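Local coordinates for protein putative glycyl-glycine endopeptidase lytM (Ruminococcus gnavus, PDB 3NYY) that is probably a metalloendopeptidase of the M23 family, related to the peptidoglycan-cleaving enzyme LytM, at residues Gly127-Ala132 with Pro214-Leu219; Ile107-Ser112 with Asn233-Leu238. All blocks are in the same frame, centred on the assembly; numbering follows the deposited sequence.

Interaction 1. Residues Gly127-Ala132 with Pro214-Leu219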
# COMPACT_ATOMS: atom_id res chain seq x y z
N GLY A 127 -7.92 -5.72 -6.61
CA GLY A 127 -7.90 -4.36 -7.18
C GLY A 127 -6.81 -3.54 -6.54
O GLY A 127 -5.72 -4.08 -6.29
N THR A 128 -7.10 -2.27 -6.31
CA THR A 128 -6.17 -1.34 -5.66
C THR A 128 -6.94 -0.64 -4.54
O THR A 128 -8.03 -0.15 -4.72
CB THR A 128 -5.61 -0.32 -6.62
OG1 THR A 128 -4.96 -1.01 -7.71
CG2 THR A 128 -4.60 0.63 -5.92
N ASP A 129 -6.34 -0.64 -3.36
CA ASP A 129 -6.89 0.03 -2.17
C ASP A 129 -6.25 1.38 -1.97
O ASP A 129 -5.05 1.50 -1.74
CB ASP A 129 -6.72 -0.87 -0.96
CG ASP A 129 -7.53 -2.15 -1.09
OD1 ASP A 129 -8.65 -2.07 -1.59
OD2 ASP A 129 -7.01 -3.24 -0.79
N ILE A 130 -7.05 2.43 -2.12
CA ILE A 130 -6.58 3.78 -2.01
C ILE A 130 -6.92 4.28 -0.58
O ILE A 130 -8.10 4.52 -0.22
CB ILE A 130 -7.17 4.64 -3.07
CG1 ILE A 130 -6.74 4.15 -4.46
CG2 ILE A 130 -6.71 6.09 -2.87
CD1 ILE A 130 -7.54 4.79 -5.59
N MSE A 131 -5.87 4.42 0.22
CA MSE A 131 -5.99 4.65 1.65
C MSE A 131 -6.09 6.10 2.01
O MSE A 131 -5.32 6.93 1.52
CB MSE A 131 -4.84 3.99 2.44
CG MSE A 131 -4.53 2.53 2.04
SE MSE A 131 -5.90 1.26 2.41
CE MSE A 131 -4.91 -0.42 2.20
N ALA A 132 -7.07 6.42 2.87
CA ALA A 132 -7.19 7.78 3.41
C ALA A 132 -6.03 8.11 4.41
O ALA A 132 -5.78 7.33 5.34
CB ALA A 132 -8.52 7.93 4.16
N PRO A 214 -10.08 0.25 8.13
CA PRO A 214 -9.72 1.63 7.82
C PRO A 214 -10.47 2.21 6.62
O PRO A 214 -10.89 1.48 5.71
CB PRO A 214 -8.24 1.55 7.44
CG PRO A 214 -7.75 0.30 8.09
CD PRO A 214 -8.91 -0.65 7.99
N VAL A 215 -10.58 3.52 6.63
CA VAL A 215 -11.23 4.22 5.54
C VAL A 215 -10.33 4.16 4.30
O VAL A 215 -9.14 4.49 4.35
CB VAL A 215 -11.56 5.67 5.92
CG1 VAL A 215 -12.00 6.51 4.72
CG2 VAL A 215 -12.66 5.68 7.02
N HIS A 216 -10.91 3.69 3.20
CA HIS A 216 -10.24 3.58 1.94
C HIS A 216 -11.24 3.38 0.84
O HIS A 216 -12.39 2.93 1.07
CB HIS A 216 -9.27 2.38 1.95
CG HIS A 216 -9.92 1.03 1.92
ND1 HIS A 216 -10.63 0.50 2.98
CD2 HIS A 216 -9.92 0.09 0.95
CE1 HIS A 216 -11.09 -0.70 2.63
NE2 HIS A 216 -10.65 -0.98 1.41
N LEU A 217 -10.80 3.72 -0.37
CA LEU A 217 -11.57 3.36 -1.57
C LEU A 217 -10.97 2.10 -2.15
O LEU A 217 -9.78 2.05 -2.45
CB LEU A 217 -11.44 4.42 -2.67
CG LEU A 217 -12.07 4.04 -4.01
CD1 LEU A 217 -13.65 3.80 -3.95
CD2 LEU A 217 -11.72 5.12 -5.08
N HIS A 218 -11.78 1.04 -2.29
CA HIS A 218 -11.33 -0.10 -3.08
C HIS A 218 -11.77 0.14 -4.52
O HIS A 218 -12.98 0.30 -4.78
CB HIS A 218 -11.86 -1.43 -2.55
CG HIS A 218 -11.56 -2.57 -3.45
ND1 HIS A 218 -10.36 -3.26 -3.37
CD2 HIS A 218 -12.24 -3.09 -4.51
CE1 HIS A 218 -10.34 -4.18 -4.34
NE2 HIS A 218 -11.47 -4.12 -5.02
N LEU A 219 -10.81 0.12 -5.44
CA LEU A 219 -11.07 0.28 -6.89
C LEU A 219 -10.78 -1.04 -7.57
O LEU A 219 -9.70 -1.63 -7.40
CB LEU A 219 -10.22 1.38 -7.50
CG LEU A 219 -10.43 1.48 -9.04
CD1 LEU A 219 -11.83 2.24 -9.22
CD2 LEU A 219 -9.25 2.13 -9.72
O HOH W 1 -10.72 -3.52 0.39
O HOH W 2 -7.23 5.05 6.27
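Thr128-Ala132 and His216-Leu219 run antiparallel as neighbouring strands, 4.6 Å apart at closest axis approach, with hydrogen-bonded pairs at Thr128-Leu219 and Ile130-Leu217. They belong to the core sheet of an M23 (LytM-type) peptidase, and His216-Leu217-His218 matches the family's His-x-His signature. In relatives, the second histidine of this signature and an aspartate placed like Asp129 bind zinc. Asp129, Met131, His216 and His218 share one face of the sheet; Thr128, Ile130, Leu217 and Leu219 lie on the other, where Leu238 of helix 235-240 packs on Thr128, Ile130 and Leu219, and Tyr175 on Leu217 and Leu219. The His218 ring, its CG anti to the backbone N, reaches obliquely across the strands and donates from ND1 to the syn lone pair of Asp129 OD1 (2.7 Å), which lies close to the ring plane. The ring and carboxylate planes are turned 49° apart. An alanine in place of His218 would remove this donor and the imidazole, and would probably loosen the carboxylate and disturb any metal site formed as in relatives. His216 stands alongside Asp129, with its ring perpendicular to the carboxylate. His216 ND1 donates to Pro214 O (2.9 Å), which fixes the ring's rotation and turns His216 NE2 toward a water 2.7 Å away. That water also donates to Asp129 OD1, so one carboxylate oxygen is gripped twice. Phe115 of the second subunit meets the His216 ring edge-to-face. Met131, a selenomethionine, bends at chi2 (-65°) and lays SE beside His216 CB at 3.6 Å. At the far end, a second water donates to Ala132 O (2.9 Å) and Val215 O (2.8 Å).

Interaction 2. Residues Ile107-Ser112 with Asn233-Leu238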
# COMPACT_ATOMS: atom_id res chain seq x y z
N ILE A 107 -3.65 10.75 -0.03
CA ILE A 107 -3.98 9.33 -0.06
C ILE A 107 -2.70 8.56 -0.36
O ILE A 107 -1.68 9.12 -0.79
CB ILE A 107 -5.08 8.98 -1.11
CG1 ILE A 107 -4.83 9.61 -2.49
CG2 ILE A 107 -6.47 9.44 -0.60
CD1 ILE A 107 -3.66 9.05 -3.27
N SER A 108 -2.75 7.26 -0.13
CA SER A 108 -1.60 6.38 -0.35
C SER A 108 -2.12 5.09 -0.92
O SER A 108 -3.22 4.67 -0.57
CB SER A 108 -0.90 6.06 0.97
OG SER A 108 -0.39 7.21 1.60
N TYR A 109 -1.34 4.47 -1.81
CA TYR A 109 -1.72 3.21 -2.42
C TYR A 109 -0.50 2.53 -3.01
O TYR A 109 0.48 3.20 -3.41
CB TYR A 109 -2.80 3.39 -3.48
CG TYR A 109 -2.41 4.19 -4.70
CD1 TYR A 109 -2.39 5.57 -4.67
CD2 TYR A 109 -2.10 3.55 -5.91
CE1 TYR A 109 -2.05 6.32 -5.82
CE2 TYR A 109 -1.76 4.28 -7.03
CZ TYR A 109 -1.76 5.64 -6.99
OH TYR A 109 -1.40 6.32 -8.14
N VAL A 110 -0.57 1.20 -3.06
CA VAL A 110 0.49 0.36 -3.60
C VAL A 110 -0.09 -0.65 -4.58
O VAL A 110 -1.31 -0.83 -4.67
CB VAL A 110 1.26 -0.41 -2.49
CG1 VAL A 110 1.98 0.54 -1.52
CG2 VAL A 110 0.33 -1.35 -1.73
N ASP A 111 0.78 -1.24 -5.37
CA ASP A 111 0.43 -2.35 -6.26
C ASP A 111 0.36 -3.62 -5.44
O ASP A 111 1.39 -4.24 -5.14
CB ASP A 111 1.48 -2.49 -7.35
CG ASP A 111 1.04 -3.41 -8.50
OD1 ASP A 111 0.07 -4.15 -8.30
OD2 ASP A 111 1.69 -3.35 -9.58
N SER A 112 -0.85 -4.04 -5.11
CA SER A 112 -1.05 -5.23 -4.27
C SER A 112 -1.40 -6.48 -5.06
O SER A 112 -1.72 -7.52 -4.47
CB SER A 112 -2.15 -4.93 -3.26
OG SER A 112 -3.35 -4.56 -3.93
N ASN A 233 -5.46 -5.54 -12.89
CA ASN A 233 -4.78 -4.64 -11.97
C ASN A 233 -5.02 -3.17 -12.30
O ASN A 233 -4.55 -2.70 -13.35
CB ASN A 233 -3.28 -4.95 -11.99
CG ASN A 233 -2.50 -4.30 -10.87
OD1 ASN A 233 -3.08 -3.67 -9.95
ND2 ASN A 233 -1.14 -4.50 -10.89
N PRO A 234 -5.66 -2.40 -11.37
CA PRO A 234 -5.83 -0.99 -11.68
C PRO A 234 -4.61 -0.14 -11.36
O PRO A 234 -4.60 1.04 -11.70
CB PRO A 234 -6.95 -0.56 -10.72
CG PRO A 234 -7.59 -1.82 -10.27
CD PRO A 234 -6.46 -2.81 -10.20
N TYR A 235 -3.60 -0.69 -10.70
CA TYR A 235 -2.53 0.14 -10.21
C TYR A 235 -1.84 0.97 -11.32
O TYR A 235 -1.70 2.20 -11.17
CB TYR A 235 -1.50 -0.69 -9.41
CG TYR A 235 -0.31 0.11 -8.95
CD1 TYR A 235 -0.40 0.84 -7.76
CD2 TYR A 235 0.88 0.17 -9.69
CE1 TYR A 235 0.66 1.59 -7.30
CE2 TYR A 235 1.97 0.96 -9.19
CZ TYR A 235 1.80 1.67 -8.01
OH TYR A 235 2.82 2.48 -7.45
N PRO A 236 -1.44 0.34 -12.44
CA PRO A 236 -0.72 1.18 -13.43
C PRO A 236 -1.54 2.30 -14.06
O PRO A 236 -1.02 3.44 -14.24
CB PRO A 236 -0.19 0.13 -14.44
CG PRO A 236 -0.07 -1.16 -13.59
CD PRO A 236 -1.31 -1.09 -12.74
N VAL A 237 -2.82 2.04 -14.35
CA VAL A 237 -3.70 3.12 -14.86
C VAL A 237 -3.95 4.20 -13.81
O VAL A 237 -4.00 5.38 -14.11
CB VAL A 237 -4.95 2.57 -15.53
CG1 VAL A 237 -5.99 2.06 -14.53
CG2 VAL A 237 -5.62 3.64 -16.49
N LEU A 238 -3.97 3.81 -12.52
CA LEU A 238 -4.09 4.80 -11.46
C LEU A 238 -2.86 5.67 -11.43
O LEU A 238 -2.99 6.89 -11.28
CB LEU A 238 -4.31 4.16 -10.09
CG LEU A 238 -5.71 3.65 -9.82
CD1 LEU A 238 -5.77 2.70 -8.63
CD2 LEU A 238 -6.74 4.85 -9.61
O HOH W 3 2.18 3.89 -5.24
O HOH W 4 -3.18 -3.22 -7.16
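Tyr235, in the first turn of helix 235-240, lays its ring against the extended chain of Tyr109-Asp111, while Asn233 just before the helix reaches the Asp111 carboxylate. The helix entry is marked by an Asx turn: Asn233 OD1 accepts a capping bond from Tyr235 N (3.1 Å), the donor standing well above the amide's carbonyl plane. With OD1 so engaged, the ND2 end turns to Asp111. Asn233 ND2 meets Asp111 OD1 at 2.9 Å from above the carboxylate plane and makes a second, weak bond to Asp111 OD2; Asn233 ND2 also donates to Arg20 O. The two side chains cross at about a right angle. Asp111 OD1 further accepts from Trp113 N, so this oxygen has two donors, which would probably favour the ionised carboxylate. The Tyr235 side chain leaves the helix with CG anti to its backbone N (chi1 176°). Over one face of its ring lies Asp111 CB, 3.6 Å from the centroid, in a CH-pi contact, and Asp111 N comes down over the same face. The carboxylate and ring planes are only 19° apart, so the carboxylate runs nearly parallel to the ring, displaced beyond its rim past the CG-CD2 bond. Tyr109 takes the crowded chi1 position, with CG between the backbone N and the carbonyl carbon, and sets its ring obliquely to Tyr235, the planes at 61°. Tyr109 CE2 touches Tyr235 CE1 at 3.6 Å, and on the helix's next turn also meets Leu238 CB at 4.0 Å. Tyr235 OH is hydrogen-bonded to Arg239 NH1 and to a water at 2.7 Å; that water donates to Tyr109 O, 2.6 Å away, tying the ring's tip to the extended chain.

Overall arrangement
Interaction 1, a main-chain ladder whose one face carries imidazoles and a carboxylate, is the more buried contact, though interaction 2 lies nearer the centre of the chain. Interaction 2 is partly buried and joins a loop to a helix start through aromatic packing, side-chain polar bonds and waters. Along the chain, interaction 1 is nested inside the loop closed by interaction 2, and their centres are about 9 Å apart. They meet in one sheet, where strand 107-108 borders strand 128-132 and Ser108 O probably accepts from Met131 N. Helix 235-240 serves both, since Leu238, which faces Tyr109 in interaction 2, also packs on the strand pair of interaction 1. The second subunit touches both contacts.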